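Ricin B lectin (Clostridium thermocellum, PDB 3VSF) acts as an exo-beta-1,3-galactanase, a family 43 glycoside hydrolase that also carries a ricin-type beta-trefoil module with a galactose-binding site. Local coordinates at residues I117-V122 / R286-F291; K121-A126 / P216-I221; S165-Q170 / G181-D186; E205-H210 / G231-A236; S223-L228 / D268-W273. All coordinates share one frame; numbering follows the deposited sequence.

How the interactions relate
Following the chain, residues 117-126 come first and serve two contacts. Interaction 1 closes the longest loop, bringing the first strand of one sheet, 116-124, against the first strand of another, 288-296; interaction 2 joins the C-terminal end of 116-124 and the loop beyond to 216-221. Interaction 3 (165-170 with 181-186) closes a short loop nested inside both. Interaction 4 (205-210 with 231-236) crosses interaction 2, and interaction 5 (223-228 with 268-273) crosses interaction 4; both sit inside interaction 1. In the propeller, interactions 2 and 3 tie the sheet begun by 116-124 to that begun by 187-191, and interactions 4 and 5 tie the latter to the next. R119 bridges interactions 1 and 3 through D186.

Interaction 1: I117-V122 / R286-F291; sequences IERPKV and RSQPTF
R119 and K121 reach from strand 117-122 to strand 288-291, and R119 touches with the end of its guanidinium. NH1 of R119 gives P289 O a weak hydrogen bond of 3.5 Å, the oxygen lying at the edge of the group. NH2 of R119 meets the amide of Q288 at CD, 3.1 Å away; the two planes stand 84° apart, and no hydrogen bond forms between them. K121 touches through its methylenes. The bend at chi2 helps bring CE of K121 to 3.2 Å from T290 O, and the one at chi4 turns NZ off to G60 O. CD of K121 passes CD1 of F291 at 4.0 Å as the two side chains run past each other in opposite directions.

The other polar ends are fixed from the next shell. R119 NE forms a salt bridge with D186, and T290 OG1 bonds to G61 O. Q288 is held at both ends of its amide, OE1 by W310 NE1 and NE2 by S251 OG, which sets the rotation of the group that R119 meets. Further out, T290 and F291 form a classic beta bulge opposite M306.

The strand axes approach to 8.8 Å at 37°, so side chains rather than backbone ladders span the gap. These are the first strands of two four-stranded sheets, and such a meeting near the axis belongs to the five-bladed beta-propeller of family 43, where the active site lies in the central funnel.

Interaction 2: K121-A126 / P216-I221; sequences KVMYNA and PDYKNI
M123 holds CG between its backbone N and carbonyl carbon (chi1 58°), and a final bend at chi3 lays CE over one face of the Y218 ring. N125 instead sets CG anti to its own N (chi1 -171°), which sends its amide across the other face. The ring is thus sandwiched. CE of M123 makes a CH-pi contact 3.8 Å from the centroid of the Y218 ring, with the sulfur lying obliquely behind. On the far side ND2 of N125 rides 3.8 Å above the plane of that ring, toward its rim, the amide tilted 31° from it. ND2 of N125 also donates to P216 O at 2.7 Å, in the carbonyl plane on a lone pair. Y124 O sits at the ring edge beside CE2.

Y218 OH is tied to G195 O. D217 OD1, also hydrogen-bonded to T215 OG1, takes the backbone N of K219 at 2.8 Å, an Asx turn that shapes the loop presenting the tyrosine. Here a Met-aromatic contact pins the hairpin loop between strands 208-214 and 221-228 to the innermost strand of the preceding propeller blade.

Interaction 3: S165-Q170 / G181-D186; sequences SFRPMQ and GYMSRD
R167 and P168 supply the hydrogen bonds to the 181-186 loop. A bend at chi3 (71°) turns the arginine so that NE of R167 donates to G181 O at 3.0 Å, from well above the carbonyl plane, and NH2 adds a weak bond to the same oxygen. One carbonyl therefore takes two N-H groups. P168 O accepts the backbone N of Y182 at 3.0 Å.

Nonpolar contacts fill in around these bonds. M169 lays CG 3.4 Å from CD2 of Y182, the two side chains crossing at a slant. P168 CD rests 3.9 Å from S184 CB. M183 runs alongside R167 and points the same way, with its CA over one face of the guanidinium. G181 brings its backbone close as well, its CA 4.1 Å from the CA of Q170.

The contact joins the exit from strand 161-166 to the run leading into strand 187-191, between two propeller blades. P168, M169 and Y182 all pack on Y212 of strand 208-214, Y182 meets H210 edge-to-face, and S184 OG bonds to S201 OG.

Interaction 4: E205-H210 / G231-A236; sequences ENMDLH and GQQREA
M207 and Q233 cross at a slant where the third blade of the beta-propeller hands over to the fourth. The sulfur of M207, SD, stops 3.5 Å from OE1 of Q233, whose chain runs out straight beyond CG. Bends at chi2 and chi3 fold the methionine back over the loop, leaving CE of M207 3.5 Å from G231 O. Behind this pair the backbones are joined: Q233 N donates to M207 O at 3.2 Å, tilted from the carbonyl plane, and CA of Q233 makes a C-H...O contact with N206 O.

N206 and E235 meet at about a right angle, and OE2 of E235 comes to 3.3 Å from CB of N206. L209 and R234 also cross obliquely, and here only the base of the arginine is used: CD1 of L209 lies 4.0 Å from CB of R234. The rest of R234 turns off to T250 OG1, while L209 continues onto L248 and T250 of strand 246-251.

M207 and D208 form a classic beta bulge facing A203, just where strand 208-214 begins. From that bulge the D208 carboxylate reaches the loop between strands 221-228 and 237-241, where OD1 of D208 accepts the N-H of G231, N to OD1 2.7 Å, 154° at the hydrogen and almost in line with its own C-O bond.

Interaction 5: S223-L228 / D268-W273; sequences SLKAKL and DLASGW
L269 O takes the indole N-H of W273, NE1 to O 3.0 Å, a nearly straight bond (162°) in the plane of the ring, though it comes from above the carbonyl plane. This bond closes the 268-273 loop on itself and fixes how the tryptophan is turned toward strand 223-228. L228 of the strand packs against the pyrrole part of the indole: CD2 of L228 is 3.6 Å from both CD1 and NE1 of W273, and the other methyl, CD1 of L228, rides over one face toward the rim. CG of L228 is anti to the carbonyl carbon (chi1 -54°), which directs the branch toward the indole.

Two residues back along the strand, A226 points its methyl at the loop backbone. CB of A226 lies 3.5 Å from A270 O and 3.9 Å from L269 O, so it nestles against two successive carbonyls. At the outer margin K225 bends at chi2 and brings CE to 4.1 Å from CB of A270.

No hydrogen bond joins the two segments. K225 and A226 make a classic beta bulge facing L211, and W273 goes on to pack on Y246 and L248. The arrangement is a blade-to-blade interface of the beta-propeller, the outermost strand of one four-stranded sheet lying against the loop that leads to the outermost strand, 277-279, of the next.

Interaction 1: I117-V122 / R286-F291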
# COMPACT_ATOMS: atom_id res chain seq x y z
N ILE A 117 12.29 -13.12 15.11
CA ILE A 117 11.10 -12.32 15.37
C ILE A 117 10.80 -11.41 14.18
O ILE A 117 11.66 -10.66 13.72
CB ILE A 117 11.24 -11.47 16.64
CG1 ILE A 117 10.97 -12.34 17.87
CG2 ILE A 117 10.27 -10.30 16.61
CD1 ILE A 117 10.70 -11.54 19.13
N GLU A 118 9.57 -11.49 13.68
CA GLU A 118 9.18 -10.72 12.51
C GLU A 118 7.74 -10.25 12.59
O GLU A 118 6.91 -10.86 13.26
CB GLU A 118 9.42 -11.53 11.23
CG GLU A 118 8.71 -12.88 11.20
CD GLU A 118 9.24 -13.79 10.10
OE1 GLU A 118 8.45 -14.58 9.54
OE2 GLU A 118 10.45 -13.72 9.80
N ARG A 119 7.45 -9.15 11.90
CA ARG A 119 6.12 -8.55 11.89
C ARG A 119 5.62 -8.19 13.29
O ARG A 119 4.54 -8.63 13.70
CB ARG A 119 5.12 -9.46 11.19
CG ARG A 119 5.49 -9.76 9.75
CD ARG A 119 4.38 -10.49 9.02
NE ARG A 119 4.68 -10.62 7.60
CZ ARG A 119 4.51 -9.65 6.71
NH1 ARG A 119 4.03 -8.47 7.10
NH2 ARG A 119 4.81 -9.85 5.43
N PRO A 120 6.40 -7.40 14.04
CA PRO A 120 5.98 -6.94 15.36
C PRO A 120 4.99 -5.78 15.25
O PRO A 120 5.25 -4.82 14.54
CB PRO A 120 7.29 -6.45 15.99
CG PRO A 120 8.10 -5.99 14.83
CD PRO A 120 7.75 -6.91 13.69
N LYS A 121 3.87 -5.89 15.96
CA LYS A 121 2.85 -4.84 15.94
C LYS A 121 2.56 -4.35 17.35
O LYS A 121 2.67 -5.11 18.32
CB LYS A 121 1.57 -5.36 15.29
CG LYS A 121 1.76 -5.91 13.88
CD LYS A 121 2.32 -4.85 12.94
CE LYS A 121 2.51 -5.40 11.54
NZ LYS A 121 3.48 -6.53 11.51
N VAL A 122 2.19 -3.08 17.47
CA VAL A 122 1.89 -2.49 18.77
C VAL A 122 0.49 -1.88 18.80
O VAL A 122 0.09 -1.15 17.89
CB VAL A 122 2.92 -1.41 19.16
CG1 VAL A 122 2.42 -0.61 20.35
CG2 VAL A 122 4.26 -2.05 19.46
N ARG A 286 6.16 -4.37 -6.34
CA ARG A 286 7.38 -4.91 -5.76
C ARG A 286 7.45 -4.69 -4.26
O ARG A 286 8.43 -4.15 -3.74
CB ARG A 286 8.62 -4.32 -6.44
CG ARG A 286 8.82 -4.78 -7.87
CD ARG A 286 10.29 -4.73 -8.26
NE ARG A 286 10.82 -3.37 -8.28
CZ ARG A 286 12.11 -3.08 -8.15
NH1 ARG A 286 13.00 -4.04 -7.98
NH2 ARG A 286 12.51 -1.81 -8.18
N SER A 287 6.41 -5.11 -3.55
CA SER A 287 6.38 -5.00 -2.10
C SER A 287 5.39 -5.99 -1.49
O SER A 287 4.61 -6.62 -2.19
CB SER A 287 5.99 -3.58 -1.68
OG SER A 287 4.59 -3.38 -1.78
N GLN A 288 5.45 -6.12 -0.17
CA GLN A 288 4.50 -6.95 0.56
C GLN A 288 3.87 -6.12 1.68
O GLN A 288 4.58 -5.47 2.45
CB GLN A 288 5.20 -8.17 1.15
CG GLN A 288 4.25 -9.19 1.77
CD GLN A 288 4.98 -10.37 2.38
OE1 GLN A 288 6.19 -10.33 2.59
NE2 GLN A 288 4.24 -11.44 2.66
N PRO A 289 2.53 -6.12 1.75
CA PRO A 289 1.81 -5.34 2.76
C PRO A 289 2.25 -5.71 4.17
O PRO A 289 2.49 -6.88 4.45
CB PRO A 289 0.35 -5.74 2.54
CG PRO A 289 0.40 -7.04 1.80
CD PRO A 289 1.62 -6.94 0.93
N THR A 290 2.37 -4.71 5.04
CA THR A 290 2.80 -4.96 6.41
C THR A 290 1.85 -4.33 7.43
O THR A 290 1.63 -4.90 8.50
CB THR A 290 4.24 -4.46 6.66
OG1 THR A 290 4.69 -4.91 7.94
CG2 THR A 290 4.30 -2.94 6.61
N PHE A 291 1.29 -3.18 7.09
CA PHE A 291 0.38 -2.49 8.01
C PHE A 291 -0.34 -1.32 7.35
O PHE A 291 0.18 -0.69 6.43
CB PHE A 291 1.13 -2.02 9.25
CG PHE A 291 0.23 -1.68 10.40
CD1 PHE A 291 -0.43 -2.67 11.10
CD2 PHE A 291 0.05 -0.36 10.78
CE1 PHE A 291 -1.26 -2.36 12.16
CE2 PHE A 291 -0.77 -0.04 11.84
CZ PHE A 291 -1.43 -1.04 12.53

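Interaction 2: K121-A126 / P216-I221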
# COMPACT_ATOMS: atom_id res chain seq x y z
N LYS A 121 3.87 -5.89 15.96
CA LYS A 121 2.85 -4.84 15.94
C LYS A 121 2.56 -4.35 17.35
O LYS A 121 2.67 -5.11 18.32
CB LYS A 121 1.57 -5.36 15.29
CG LYS A 121 1.76 -5.91 13.88
CD LYS A 121 2.32 -4.85 12.94
CE LYS A 121 2.51 -5.40 11.54
NZ LYS A 121 3.48 -6.53 11.51
N VAL A 122 2.19 -3.08 17.47
CA VAL A 122 1.89 -2.49 18.77
C VAL A 122 0.49 -1.88 18.80
O VAL A 122 0.09 -1.15 17.89
CB VAL A 122 2.92 -1.41 19.16
CG1 VAL A 122 2.42 -0.61 20.35
CG2 VAL A 122 4.26 -2.05 19.46
N MET A 123 -0.26 -2.20 19.86
CA MET A 123 -1.60 -1.67 20.04
C MET A 123 -1.73 -1.02 21.42
O MET A 123 -1.01 -1.40 22.35
CB MET A 123 -2.64 -2.79 19.88
CG MET A 123 -2.44 -3.95 20.85
SD MET A 123 -3.43 -5.40 20.41
CE MET A 123 -5.08 -4.71 20.43
N TYR A 124 -2.62 -0.05 21.54
CA TYR A 124 -2.81 0.64 22.81
C TYR A 124 -4.11 0.24 23.51
O TYR A 124 -5.14 0.03 22.87
CB TYR A 124 -2.77 2.16 22.62
CG TYR A 124 -3.16 2.94 23.85
CD1 TYR A 124 -4.44 3.48 23.98
CD2 TYR A 124 -2.27 3.11 24.90
CE1 TYR A 124 -4.80 4.19 25.11
CE2 TYR A 124 -2.63 3.82 26.03
CZ TYR A 124 -3.89 4.35 26.13
OH TYR A 124 -4.26 5.06 27.26
N ASN A 125 -4.05 0.15 24.84
CA ASN A 125 -5.21 -0.19 25.64
C ASN A 125 -5.69 1.01 26.46
O ASN A 125 -4.95 1.54 27.29
CB ASN A 125 -4.88 -1.36 26.57
CG ASN A 125 -6.11 -1.90 27.29
OD1 ASN A 125 -7.07 -1.18 27.54
ND2 ASN A 125 -6.07 -3.19 27.63
N ALA A 126 -6.92 1.43 26.22
CA ALA A 126 -7.49 2.58 26.92
C ALA A 126 -7.71 2.26 28.40
O ALA A 126 -7.41 3.07 29.27
CB ALA A 126 -8.79 3.01 26.27
N PRO A 216 -9.55 -8.34 27.81
CA PRO A 216 -9.55 -6.89 28.03
C PRO A 216 -8.14 -6.29 28.15
O PRO A 216 -7.96 -5.12 27.81
CB PRO A 216 -10.29 -6.75 29.36
CG PRO A 216 -11.24 -7.89 29.36
CD PRO A 216 -10.52 -9.02 28.68
N ASP A 217 -7.18 -7.07 28.62
CA ASP A 217 -5.82 -6.56 28.83
C ASP A 217 -4.97 -6.60 27.56
O ASP A 217 -3.85 -6.08 27.54
CB ASP A 217 -5.13 -7.32 29.97
CG ASP A 217 -5.10 -8.82 29.74
OD1 ASP A 217 -4.95 -9.25 28.58
OD2 ASP A 217 -5.24 -9.57 30.73
N TYR A 218 -5.50 -7.21 26.50
CA TYR A 218 -4.82 -7.32 25.22
C TYR A 218 -3.62 -8.27 25.24
O TYR A 218 -3.06 -8.60 24.20
CB TYR A 218 -4.35 -5.94 24.72
CG TYR A 218 -5.47 -5.01 24.29
CD1 TYR A 218 -6.79 -5.44 24.25
CD2 TYR A 218 -5.19 -3.71 23.91
CE1 TYR A 218 -7.80 -4.60 23.85
CE2 TYR A 218 -6.20 -2.85 23.51
CZ TYR A 218 -7.50 -3.30 23.48
OH TYR A 218 -8.50 -2.45 23.08
N LYS A 219 -3.23 -8.70 26.44
CA LYS A 219 -2.03 -9.51 26.60
C LYS A 219 -2.29 -11.01 26.44
O LYS A 219 -1.35 -11.80 26.35
CB LYS A 219 -1.36 -9.23 27.95
CG LYS A 219 -0.68 -7.87 28.03
CD LYS A 219 -0.29 -7.53 29.46
CE LYS A 219 -1.51 -7.31 30.33
NZ LYS A 219 -1.15 -6.88 31.71
N ASN A 220 -3.56 -11.39 26.38
CA ASN A 220 -3.93 -12.80 26.26
C ASN A 220 -5.03 -13.02 25.23
O ASN A 220 -5.68 -12.08 24.78
CB ASN A 220 -4.35 -13.36 27.61
CG ASN A 220 -3.26 -13.25 28.66
OD1 ASN A 220 -2.07 -13.37 28.35
ND2 ASN A 220 -3.66 -13.01 29.90
N ILE A 221 -5.23 -14.28 24.85
CA ILE A 221 -6.26 -14.63 23.88
C ILE A 221 -7.52 -15.16 24.57
O ILE A 221 -7.48 -16.15 25.29
CB ILE A 221 -5.75 -15.68 22.87
CG1 ILE A 221 -4.65 -15.08 22.00
CG2 ILE A 221 -6.90 -16.19 22.00
CD1 ILE A 221 -4.12 -16.03 20.95

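Interaction 3: S165-Q170 / G181-D186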
# COMPACT_ATOMS: atom_id res chain seq x y z
N SER A 165 6.06 -16.71 24.82
CA SER A 165 5.73 -17.13 23.46
C SER A 165 4.89 -18.40 23.54
O SER A 165 5.10 -19.23 24.41
CB SER A 165 7.00 -17.37 22.65
OG SER A 165 7.81 -18.36 23.26
N PHE A 166 3.94 -18.54 22.62
CA PHE A 166 2.99 -19.64 22.69
C PHE A 166 2.20 -19.80 21.40
O PHE A 166 2.05 -18.86 20.62
CB PHE A 166 2.01 -19.40 23.84
CG PHE A 166 1.11 -18.22 23.63
CD1 PHE A 166 -0.19 -18.39 23.19
CD2 PHE A 166 1.57 -16.93 23.85
CE1 PHE A 166 -1.02 -17.31 22.99
CE2 PHE A 166 0.74 -15.84 23.64
CZ PHE A 166 -0.55 -16.03 23.21
N ARG A 167 1.68 -21.01 21.19
CA ARG A 167 0.74 -21.26 20.11
C ARG A 167 -0.67 -21.13 20.65
O ARG A 167 -1.06 -21.85 21.57
CB ARG A 167 0.96 -22.66 19.53
CG ARG A 167 2.34 -22.85 18.91
CD ARG A 167 2.69 -24.32 18.78
NE ARG A 167 1.92 -25.01 17.75
CZ ARG A 167 2.36 -25.26 16.52
NH1 ARG A 167 3.58 -24.89 16.17
NH2 ARG A 167 1.58 -25.89 15.66
N PRO A 168 -1.44 -20.18 20.10
CA PRO A 168 -2.80 -19.88 20.58
C PRO A 168 -3.60 -21.14 20.86
O PRO A 168 -3.49 -22.12 20.12
CB PRO A 168 -3.41 -19.12 19.41
CG PRO A 168 -2.25 -18.42 18.79
CD PRO A 168 -1.08 -19.36 18.93
N MET A 169 -4.41 -21.11 21.92
CA MET A 169 -5.27 -22.24 22.27
C MET A 169 -4.45 -23.49 22.57
O MET A 169 -4.79 -24.58 22.13
CB MET A 169 -6.27 -22.53 21.15
CG MET A 169 -6.74 -21.29 20.39
SD MET A 169 -7.84 -20.22 21.32
CE MET A 169 -9.31 -21.24 21.42
N GLN A 170 -3.37 -23.33 23.33
CA GLN A 170 -2.51 -24.45 23.69
C GLN A 170 -3.18 -25.37 24.71
O GLN A 170 -3.03 -26.59 24.64
CB GLN A 170 -1.17 -23.95 24.25
CG GLN A 170 -0.01 -24.09 23.28
CD GLN A 170 1.31 -23.62 23.88
OE1 GLN A 170 1.34 -23.09 24.99
NE2 GLN A 170 2.39 -23.79 23.13
N GLY A 181 -1.63 -26.58 19.97
CA GLY A 181 -1.89 -25.17 19.74
C GLY A 181 -1.84 -24.80 18.27
O GLY A 181 -1.04 -25.35 17.51
N TYR A 182 -2.70 -23.87 17.88
CA TYR A 182 -2.75 -23.40 16.50
C TYR A 182 -1.43 -22.77 16.08
O TYR A 182 -0.81 -22.03 16.85
CB TYR A 182 -3.88 -22.39 16.33
CG TYR A 182 -5.26 -22.97 16.46
CD1 TYR A 182 -5.59 -24.18 15.86
CD2 TYR A 182 -6.25 -22.31 17.17
CE1 TYR A 182 -6.86 -24.72 15.98
CE2 TYR A 182 -7.52 -22.83 17.29
CZ TYR A 182 -7.82 -24.04 16.69
OH TYR A 182 -9.09 -24.57 16.81
N MET A 183 -1.00 -23.05 14.85
CA MET A 183 0.19 -22.41 14.31
C MET A 183 -0.06 -20.92 14.15
O MET A 183 -1.19 -20.49 13.91
CB MET A 183 0.57 -23.03 12.96
CG MET A 183 0.88 -24.52 13.01
SD MET A 183 1.55 -25.17 11.47
CE MET A 183 3.13 -24.32 11.41
N SER A 184 0.99 -20.12 14.30
CA SER A 184 0.87 -18.67 14.22
C SER A 184 2.13 -18.03 13.64
O SER A 184 3.11 -17.84 14.36
CB SER A 184 0.56 -18.08 15.60
OG SER A 184 0.55 -16.67 15.56
N ARG A 185 2.09 -17.71 12.35
CA ARG A 185 3.23 -17.07 11.70
C ARG A 185 2.96 -15.59 11.44
O ARG A 185 2.88 -14.80 12.38
CB ARG A 185 3.58 -17.80 10.40
CG ARG A 185 4.11 -19.21 10.61
CD ARG A 185 4.95 -19.67 9.43
NE ARG A 185 5.68 -20.90 9.74
CZ ARG A 185 5.31 -22.11 9.34
NH1 ARG A 185 4.21 -22.27 8.62
NH2 ARG A 185 6.04 -23.17 9.67
N ASP A 186 2.83 -15.21 10.17
CA ASP A 186 2.54 -13.82 9.82
C ASP A 186 1.31 -13.34 10.59
O ASP A 186 0.26 -13.97 10.56
CB ASP A 186 2.32 -13.68 8.31
CG ASP A 186 3.60 -13.84 7.52
OD1 ASP A 186 4.53 -14.50 8.03
OD2 ASP A 186 3.68 -13.30 6.40

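Interaction 4: E205-H210 / G231-A236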
# COMPACT_ATOMS: atom_id res chain seq x y z
N GLU A 205 -0.53 -24.28 8.76
CA GLU A 205 0.48 -24.21 7.71
C GLU A 205 0.25 -23.04 6.76
O GLU A 205 0.31 -23.19 5.54
CB GLU A 205 0.53 -25.52 6.92
CG GLU A 205 1.35 -26.61 7.58
CD GLU A 205 2.81 -26.24 7.72
OE1 GLU A 205 3.30 -26.12 8.86
OE2 GLU A 205 3.48 -26.06 6.68
N ASN A 206 -0.01 -21.86 7.33
CA ASN A 206 -0.24 -20.65 6.55
C ASN A 206 -1.37 -20.79 5.53
O ASN A 206 -1.53 -19.95 4.65
CB ASN A 206 1.05 -20.21 5.84
CG ASN A 206 2.19 -19.96 6.81
OD1 ASN A 206 1.97 -19.70 8.00
ND2 ASN A 206 3.41 -20.03 6.31
N MET A 207 -2.17 -21.85 5.67
CA MET A 207 -3.27 -22.09 4.75
C MET A 207 -4.55 -21.40 5.20
O MET A 207 -5.39 -21.04 4.38
CB MET A 207 -3.52 -23.60 4.59
CG MET A 207 -2.35 -24.37 4.01
SD MET A 207 -1.97 -23.90 2.31
CE MET A 207 -3.54 -24.22 1.51
N ASP A 208 -4.68 -21.21 6.51
CA ASP A 208 -5.87 -20.57 7.06
C ASP A 208 -5.49 -19.34 7.89
O ASP A 208 -4.42 -19.28 8.48
CB ASP A 208 -6.65 -21.56 7.93
CG ASP A 208 -7.00 -22.84 7.19
OD1 ASP A 208 -7.06 -22.81 5.94
OD2 ASP A 208 -7.21 -23.87 7.86
N LEU A 209 -6.39 -18.36 7.91
CA LEU A 209 -6.21 -17.18 8.75
C LEU A 209 -7.06 -17.30 10.01
O LEU A 209 -8.26 -17.56 9.93
CB LEU A 209 -6.56 -15.91 7.99
CG LEU A 209 -5.51 -15.35 7.03
CD1 LEU A 209 -6.06 -14.14 6.29
CD2 LEU A 209 -4.24 -15.00 7.78
N HIS A 210 -6.44 -17.11 11.16
CA HIS A 210 -7.16 -17.16 12.43
C HIS A 210 -7.27 -15.78 13.06
O HIS A 210 -6.27 -15.10 13.28
CB HIS A 210 -6.49 -18.13 13.40
CG HIS A 210 -6.81 -19.57 13.14
ND1 HIS A 210 -6.32 -20.60 13.92
CD2 HIS A 210 -7.59 -20.15 12.20
CE1 HIS A 210 -6.78 -21.75 13.46
NE2 HIS A 210 -7.55 -21.51 12.41
N GLY A 231 -7.83 -22.48 3.37
CA GLY A 231 -7.24 -23.15 2.22
C GLY A 231 -6.82 -22.21 1.10
O GLY A 231 -6.35 -22.65 0.06
N GLN A 232 -7.00 -20.91 1.32
CA GLN A 232 -6.68 -19.92 0.30
C GLN A 232 -5.27 -19.36 0.49
O GLN A 232 -4.74 -18.67 -0.38
CB GLN A 232 -7.72 -18.80 0.29
CG GLN A 232 -9.12 -19.29 -0.06
CD GLN A 232 -10.18 -18.21 0.06
OE1 GLN A 232 -9.87 -17.07 0.38
NE2 GLN A 232 -11.42 -18.58 -0.21
N GLN A 233 -4.66 -19.67 1.63
CA GLN A 233 -3.24 -19.40 1.85
C GLN A 233 -2.89 -17.91 1.72
O GLN A 233 -2.04 -17.54 0.91
CB GLN A 233 -2.39 -20.24 0.89
CG GLN A 233 -0.92 -20.33 1.25
CD GLN A 233 -0.18 -21.32 0.37
OE1 GLN A 233 -0.78 -22.02 -0.44
NE2 GLN A 233 1.14 -21.37 0.52
N ARG A 234 -3.55 -17.07 2.51
CA ARG A 234 -3.27 -15.64 2.50
C ARG A 234 -2.29 -15.27 3.62
O ARG A 234 -2.38 -15.80 4.73
CB ARG A 234 -4.57 -14.84 2.65
CG ARG A 234 -5.61 -15.15 1.59
CD ARG A 234 -5.04 -15.05 0.19
NE ARG A 234 -4.52 -13.72 -0.09
CZ ARG A 234 -3.91 -13.38 -1.23
NH1 ARG A 234 -3.75 -14.28 -2.19
NH2 ARG A 234 -3.48 -12.14 -1.40
N GLU A 235 -1.36 -14.37 3.31
CA GLU A 235 -0.33 -13.98 4.27
C GLU A 235 -0.32 -12.48 4.52
O GLU A 235 -1.15 -11.74 4.00
CB GLU A 235 1.04 -14.44 3.79
CG GLU A 235 1.09 -15.90 3.38
CD GLU A 235 0.55 -16.83 4.45
OE1 GLU A 235 0.92 -16.64 5.63
OE2 GLU A 235 -0.24 -17.73 4.11
N ALA A 236 0.65 -12.03 5.32
CA ALA A 236 0.81 -10.62 5.65
C ALA A 236 -0.51 -9.88 5.79
O ALA A 236 -0.74 -8.87 5.11
CB ALA A 236 1.69 -9.94 4.61

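Interaction 5: S223-L228 / D268-W273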
# COMPACT_ATOMS: atom_id res chain seq x y z
N SER A 223 -10.66 -15.84 22.89
CA SER A 223 -11.37 -16.81 22.07
C SER A 223 -10.94 -16.76 20.61
O SER A 223 -10.21 -15.86 20.19
CB SER A 223 -12.88 -16.59 22.17
OG SER A 223 -13.25 -15.33 21.64
N LEU A 224 -11.40 -17.74 19.84
CA LEU A 224 -11.16 -17.77 18.40
C LEU A 224 -12.35 -17.15 17.69
O LEU A 224 -13.37 -17.80 17.46
CB LEU A 224 -10.94 -19.21 17.93
CG LEU A 224 -10.49 -19.45 16.48
CD1 LEU A 224 -11.67 -19.45 15.52
CD2 LEU A 224 -9.44 -18.43 16.06
N LYS A 225 -12.22 -15.87 17.34
CA LYS A 225 -13.33 -15.12 16.75
C LYS A 225 -13.85 -15.76 15.47
O LYS A 225 -15.05 -15.96 15.31
CB LYS A 225 -12.93 -13.67 16.50
CG LYS A 225 -14.09 -12.76 16.15
CD LYS A 225 -15.17 -12.81 17.22
CE LYS A 225 -16.36 -11.94 16.86
NZ LYS A 225 -17.44 -12.02 17.88
N ALA A 226 -12.94 -16.08 14.55
CA ALA A 226 -13.34 -16.68 13.28
C ALA A 226 -12.15 -17.18 12.46
O ALA A 226 -11.03 -16.69 12.59
CB ALA A 226 -14.16 -15.69 12.46
N LYS A 227 -12.42 -18.17 11.61
CA LYS A 227 -11.45 -18.64 10.64
C LYS A 227 -11.76 -17.99 9.29
O LYS A 227 -12.88 -18.08 8.80
CB LYS A 227 -11.50 -20.17 10.51
CG LYS A 227 -11.14 -20.92 11.78
CD LYS A 227 -11.17 -22.42 11.55
CE LYS A 227 -10.75 -23.18 12.80
NZ LYS A 227 -10.75 -24.65 12.58
N LEU A 228 -10.76 -17.34 8.71
CA LEU A 228 -10.97 -16.56 7.49
C LEU A 228 -10.16 -17.06 6.30
O LEU A 228 -8.96 -17.28 6.41
CB LEU A 228 -10.65 -15.09 7.75
CG LEU A 228 -11.37 -14.45 8.94
CD1 LEU A 228 -10.87 -13.03 9.17
CD2 LEU A 228 -12.88 -14.47 8.73
N ASP A 268 -19.37 -7.55 9.69
CA ASP A 268 -19.07 -8.20 10.96
C ASP A 268 -17.78 -9.01 10.88
O ASP A 268 -17.47 -9.60 9.85
CB ASP A 268 -20.24 -9.10 11.38
CG ASP A 268 -21.53 -8.32 11.58
OD1 ASP A 268 -21.47 -7.17 12.06
OD2 ASP A 268 -22.60 -8.87 11.24
N LEU A 269 -17.04 -9.04 11.98
CA LEU A 269 -15.79 -9.79 12.04
C LEU A 269 -16.03 -11.30 12.04
O LEU A 269 -15.24 -12.06 11.48
CB LEU A 269 -14.98 -9.39 13.28
CG LEU A 269 -14.38 -7.99 13.28
CD1 LEU A 269 -13.78 -7.67 14.65
CD2 LEU A 269 -13.33 -7.85 12.19
N ALA A 270 -17.11 -11.72 12.67
CA ALA A 270 -17.43 -13.14 12.79
C ALA A 270 -17.75 -13.76 11.44
O ALA A 270 -17.24 -14.83 11.10
CB ALA A 270 -18.58 -13.34 13.76
N SER A 271 -18.60 -13.10 10.66
CA SER A 271 -19.02 -13.61 9.36
C SER A 271 -19.44 -12.49 8.42
O SER A 271 -19.44 -11.32 8.80
CB SER A 271 -20.16 -14.61 9.53
OG SER A 271 -21.29 -13.99 10.13
N GLY A 272 -19.80 -12.85 7.20
CA GLY A 272 -20.25 -11.89 6.22
C GLY A 272 -19.13 -11.36 5.35
O GLY A 272 -19.31 -10.39 4.60
N TRP A 273 -17.97 -11.99 5.43
CA TRP A 273 -16.82 -11.58 4.64
C TRP A 273 -17.03 -11.86 3.16
O TRP A 273 -17.64 -12.86 2.78
CB TRP A 273 -15.54 -12.25 5.14
CG TRP A 273 -15.02 -11.67 6.42
CD1 TRP A 273 -15.32 -12.07 7.68
CD2 TRP A 273 -14.12 -10.56 6.55
NE1 TRP A 273 -14.66 -11.29 8.60
CE2 TRP A 273 -13.92 -10.35 7.93
CE3 TRP A 273 -13.47 -9.72 5.63
CZ2 TRP A 273 -13.08 -9.35 8.41
CZ3 TRP A 273 -12.65 -8.73 6.12
CH2 TRP A 273 -12.46 -8.54 7.50